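Local coordinates for RNA-binding protein RO60 (Deinococcus radiodurans, PDB 2NVO) that binds several small RNAs that accumulate during recovery from ultraviolet irradiation and contributes to the resistance of the bacterium to that radiation, at residues 350-358 against 394-402. Numbering follows the deposited sequence.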
ATOM      1  N   ALA A 350      -1.843 -12.706  16.386  1.00 11.52           N
ATOM      2  CA  ALA A 350      -1.011 -12.128  15.341  1.00 11.01           C
ATOM      3  C   ALA A 350      -0.985 -10.598  15.447  1.00 11.85           C
ATOM      4  O   ALA A 350       0.058  -9.977  15.276  1.00  9.89           O
ATOM      5  CB  ALA A 350      -1.495 -12.567  13.958  1.00 10.99           C
ATOM      6  N   PHE A 351      -2.137 -10.004  15.740  1.00 10.19           N
ATOM      7  CA  PHE A 351      -2.234  -8.561  15.942  1.00 11.23           C
ATOM      8  C   PHE A 351      -1.234  -8.084  16.996  1.00 11.63           C
ATOM      9  O   PHE A 351      -0.439  -7.183  16.750  1.00 12.37           O
ATOM     10  CB  PHE A 351      -3.662  -8.219  16.368  1.00 11.04           C
ATOM     11  CG  PHE A 351      -3.875  -6.783  16.741  1.00 10.69           C
ATOM     12  CD1 PHE A 351      -4.053  -5.818  15.768  1.00 13.60           C
ATOM     13  CD2 PHE A 351      -3.956  -6.401  18.078  1.00 15.50           C
ATOM     14  CE1 PHE A 351      -4.296  -4.478  16.108  1.00 12.82           C
ATOM     15  CE2 PHE A 351      -4.198  -5.068  18.429  1.00 15.07           C
ATOM     16  CZ  PHE A 351      -4.362  -4.101  17.427  1.00 11.56           C
ATOM     17  N   THR A 352      -1.256  -8.718  18.161  1.00 13.84           N
ATOM     18  CA  THR A 352      -0.348  -8.355  19.258  1.00 13.19           C
ATOM     19  C   THR A 352       1.112  -8.592  18.889  1.00 15.24           C
ATOM     20  O   THR A 352       1.967  -7.741  19.139  1.00 16.72           O
ATOM     21  CB  THR A 352      -0.730  -9.102  20.536  1.00 18.55           C
ATOM     22  OG1 THR A 352      -2.090  -8.787  20.864  1.00 20.57           O
ATOM     23  CG2 THR A 352       0.183  -8.702  21.704  1.00 18.28           C
ATOM     24  N   LEU A 353       1.395  -9.728  18.256  1.00 14.92           N
ATOM     25  CA  LEU A 353       2.769 -10.082  17.873  1.00 14.78           C
ATOM     26  C   LEU A 353       3.342  -9.147  16.822  1.00 16.72           C
ATOM     27  O   LEU A 353       4.550  -8.914  16.772  1.00 18.61           O
ATOM     28  CB  LEU A 353       2.832 -11.528  17.366  1.00 15.65           C
ATOM     29  CG  LEU A 353       2.480 -12.610  18.387  1.00 14.88           C
ATOM     30  CD1 LEU A 353       2.337 -13.988  17.729  1.00 17.03           C
ATOM     31  CD2 LEU A 353       3.530 -12.639  19.484  1.00 20.81           C
ATOM     32  N   ALA A 354       2.478  -8.589  15.987  1.00 12.83           N
ATOM     33  CA  ALA A 354       2.930  -7.723  14.904  1.00 11.97           C
ATOM     34  C   ALA A 354       3.452  -6.357  15.382  1.00 13.16           C
ATOM     35  O   ALA A 354       4.181  -5.699  14.660  1.00 16.69           O
ATOM     36  CB  ALA A 354       1.813  -7.551  13.837  1.00 12.73           C
ATOM     37  N   PHE A 355       3.080  -5.935  16.586  1.00 12.01           N
ATOM     38  CA  PHE A 355       3.576  -4.673  17.136  1.00 15.79           C
ATOM     39  C   PHE A 355       5.103  -4.631  17.162  1.00 20.24           C
ATOM     40  O   PHE A 355       5.709  -3.591  16.926  1.00 20.83           O
ATOM     41  CB  PHE A 355       3.059  -4.451  18.551  1.00 15.82           C
ATOM     42  CG  PHE A 355       1.660  -3.935  18.612  1.00 16.78           C
ATOM     43  CD1 PHE A 355       1.401  -2.652  19.064  1.00 13.58           C
ATOM     44  CD2 PHE A 355       0.593  -4.738  18.228  1.00 14.32           C
ATOM     45  CE1 PHE A 355       0.098  -2.181  19.124  1.00 12.21           C
ATOM     46  CE2 PHE A 355      -0.704  -4.272  18.305  1.00 14.22           C
ATOM     47  CZ  PHE A 355      -0.949  -2.992  18.748  1.00 12.65           C
ATOM     48  N   GLY A 356       5.719  -5.776  17.432  1.00 23.51           N
ATOM     49  CA  GLY A 356       7.164  -5.858  17.508  1.00 24.46           C
ATOM     50  C   GLY A 356       7.871  -5.564  16.205  1.00 24.04           C
ATOM     51  O   GLY A 356       9.081  -5.324  16.190  1.00 30.10           O
ATOM     52  N   ASN A 357       7.127  -5.563  15.106  1.00 22.96           N
ATOM     53  CA  ASN A 357       7.721  -5.321  13.795  1.00 22.56           C
ATOM     54  C   ASN A 357       7.316  -3.997  13.132  1.00 24.78           C
ATOM     55  O   ASN A 357       7.589  -3.778  11.954  1.00 25.41           O
ATOM     56  CB  ASN A 357       7.443  -6.509  12.874  1.00 28.49           C
ATOM     57  CG  ASN A 357       7.777  -7.856  13.540  1.00 28.55           C
ATOM     58  OD1 ASN A 357       6.976  -8.788  13.512  1.00 27.76           O
ATOM     59  ND2 ASN A 357       8.950  -7.941  14.164  1.00 28.64           N
ATOM     60  N   VAL A 358       6.667  -3.112  13.886  1.00 23.84           N
ATOM     61  CA  VAL A 358       6.340  -1.779  13.376  1.00 20.80           C
ATOM     62  C   VAL A 358       7.579  -0.876  13.388  1.00 21.36           C
ATOM     63  O   VAL A 358       8.254  -0.764  14.407  1.00 21.59           O
ATOM     64  CB  VAL A 358       5.229  -1.106  14.221  1.00 20.84           C
ATOM     65  CG1 VAL A 358       5.102   0.370  13.875  1.00 16.06           C
ATOM     66  CG2 VAL A 358       3.897  -1.824  14.021  1.00 14.83           C
ATOM     67  N   ALA A 394      -6.599   1.126  17.704  1.00  5.12           N
ATOM     68  CA  ALA A 394      -5.493   0.297  17.222  1.00  5.12           C
ATOM     69  C   ALA A 394      -4.218   1.140  17.032  1.00  6.36           C
ATOM     70  O   ALA A 394      -3.132   0.775  17.525  1.00  5.12           O
ATOM     71  CB  ALA A 394      -5.879  -0.422  15.896  1.00  5.12           C
ATOM     72  N   MET A 395      -4.358   2.282  16.347  1.00  5.12           N
ATOM     73  CA  MET A 395      -3.222   3.162  16.081  1.00  5.61           C
ATOM     74  C   MET A 395      -2.667   3.778  17.375  1.00  7.35           C
ATOM     75  O   MET A 395      -1.475   4.033  17.478  1.00  5.51           O
ATOM     76  CB  MET A 395      -3.599   4.272  15.090  1.00  6.79           C
ATOM     77  CG  MET A 395      -3.892   3.769  13.655  1.00  7.64           C
ATOM     78  SD  MET A 395      -2.529   2.819  12.924  1.00  8.61           S
ATOM     79  CE  MET A 395      -1.249   4.044  12.784  1.00 10.78           C
ATOM     80  N   SER A 396      -3.537   4.017  18.348  1.00  5.12           N
ATOM     81  CA  SER A 396      -3.122   4.536  19.659  1.00  6.19           C
ATOM     82  C   SER A 396      -2.256   3.507  20.381  1.00  8.67           C
ATOM     83  O   SER A 396      -1.165   3.826  20.861  1.00  7.67           O
ATOM     84  CB  SER A 396      -4.335   4.860  20.524  1.00  7.52           C
ATOM     85  OG  SER A 396      -5.027   6.003  20.036  1.00  9.61           O
ATOM     86  N   LEU A 397      -2.733   2.265  20.424  1.00  5.12           N
ATOM     87  CA  LEU A 397      -1.958   1.175  21.013  1.00  7.90           C
ATOM     88  C   LEU A 397      -0.587   1.037  20.355  1.00  9.48           C
ATOM     89  O   LEU A 397       0.445   0.891  21.049  1.00  9.60           O
ATOM     90  CB  LEU A 397      -2.712  -0.139  20.937  1.00  7.11           C
ATOM     91  CG  LEU A 397      -3.909  -0.221  21.871  1.00  7.83           C
ATOM     92  CD1 LEU A 397      -4.621  -1.529  21.614  1.00  8.52           C
ATOM     93  CD2 LEU A 397      -3.463  -0.086  23.362  1.00  8.37           C
ATOM     94  N   ILE A 398      -0.572   1.089  19.030  1.00  6.90           N
ATOM     95  CA  ILE A 398       0.691   1.088  18.280  1.00  9.46           C
ATOM     96  C   ILE A 398       1.656   2.188  18.707  1.00 10.64           C
ATOM     97  O   ILE A 398       2.832   1.912  18.970  1.00 14.42           O
ATOM     98  CB  ILE A 398       0.459   1.165  16.761  1.00  8.69           C
ATOM     99  CG1 ILE A 398      -0.137  -0.153  16.268  1.00  8.58           C
ATOM    100  CG2 ILE A 398       1.772   1.440  16.037  1.00 11.65           C
ATOM    101  CD1 ILE A 398      -0.438  -0.214  14.760  1.00 11.39           C
ATOM    102  N   ALA A 399       1.176   3.433  18.750  1.00  7.81           N
ATOM    103  CA  ALA A 399       2.002   4.553  19.203  1.00 10.48           C
ATOM    104  C   ALA A 399       2.505   4.332  20.633  1.00 13.76           C
ATOM    105  O   ALA A 399       3.711   4.406  20.892  1.00 12.83           O
ATOM    106  CB  ALA A 399       1.249   5.863  19.102  1.00 10.09           C
ATOM    107  N   LEU A 400       1.578   4.043  21.544  1.00 11.06           N
ATOM    108  CA  LEU A 400       1.918   3.819  22.941  1.00 13.01           C
ATOM    109  C   LEU A 400       2.989   2.746  23.119  1.00 14.22           C
ATOM    110  O   LEU A 400       3.873   2.889  23.954  1.00 12.19           O
ATOM    111  CB  LEU A 400       0.665   3.503  23.753  1.00  9.88           C
ATOM    112  CG  LEU A 400      -0.199   4.755  23.955  1.00 12.77           C
ATOM    113  CD1 LEU A 400      -1.637   4.409  24.289  1.00  9.47           C
ATOM    114  CD2 LEU A 400       0.407   5.682  25.021  1.00 11.34           C
ATOM    115  N   ARG A 401       2.927   1.697  22.310  1.00 11.12           N
ATOM    116  CA  ARG A 401       3.850   0.581  22.437  1.00 15.63           C
ATOM    117  C   ARG A 401       5.161   0.735  21.650  1.00 15.51           C
ATOM    118  O   ARG A 401       6.107   0.005  21.908  1.00 19.40           O
ATOM    119  CB  ARG A 401       3.158  -0.741  22.057  1.00 13.36           C
ATOM    120  CG  ARG A 401       2.100  -1.172  23.071  1.00 14.21           C
ATOM    121  CD  ARG A 401       1.511  -2.555  22.781  1.00 17.00           C
ATOM    122  NE  ARG A 401       0.296  -2.757  23.577  1.00 18.02           N
ATOM    123  CZ  ARG A 401      -0.688  -3.604  23.285  1.00 18.07           C
ATOM    124  NH1 ARG A 401      -0.613  -4.365  22.201  1.00 19.94           N
ATOM    125  NH2 ARG A 401      -1.761  -3.680  24.074  1.00 16.72           N
ATOM    126  N   THR A 402       5.238   1.672  20.711  1.00 13.23           N
ATOM    127  CA  THR A 402       6.372   1.688  19.777  1.00 12.51           C
ATOM    128  C   THR A 402       7.120   3.003  19.673  1.00 15.82           C
ATOM    129  O   THR A 402       8.259   3.026  19.204  1.00 16.77           O
ATOM    130  CB  THR A 402       5.984   1.270  18.334  1.00 17.59           C
ATOM    131  OG1 THR A 402       5.117   2.259  17.754  1.00 11.70           O
ATOM    132  CG2 THR A 402       5.327  -0.082  18.318  1.00 13.60           C
TER
HETATM  133  O   HOH W   1      -3.038  -5.812  22.217  1.00 19.80           O
HETATM  134  O   HOH W   2       2.156  -5.723  21.330  1.00 25.22           O
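Phe355 drives its ring edge-on into the backbone of the facing helix while Arg401 NH1 stands over the centre of one face of the same ring. At the leading edge, CE1 of Phe355 comes within 3.3 Å of Ile398 N, with the carbonyl carbon of Leu397 close to the ring plane. Leu397 CB lies beside this edge, whereas Ile398 CG1 sits below the plane, opposite Arg401, 3.5 Å from Phe355 CE1. With CG anti to the carbonyl carbon (chi1 -69°) and the chain extended from CG to NE, Arg401 makes a cation-pi contact: its CZ stands 4.7 Å from the ring centroid, the two planes inclined by 44°. Two waters link Arg401 NH1 to Thr352: one accepts from NH1 (NH1 to water O 2.8 Å) and bonds Thr352 OG1 weakly; the other accepts weakly from NH1 and donates to Thr352 O. Arg401 NE is held by Pro422 O. Farther along, Val358 CG1 meets Ile398 CG2 at 4.1 Å, the side chains crossing at about a right angle. Thr402 OG1 donates back to Ile398 O (2.6 Å) from above the carbonyl plane, not on a lone pair. At the other end, the ring edge of Phe351 reaches Ala394 CB. Pro315, at the start of helix 315-326, packs against Phe351, Phe355 and Val358. The contact thus joins the end of helix 341-354, near where the TROVE horseshoe probably gives way to the VWFA-like domain, to helix 388-402, which packs against the central beta-sheet of that alpha/beta domain.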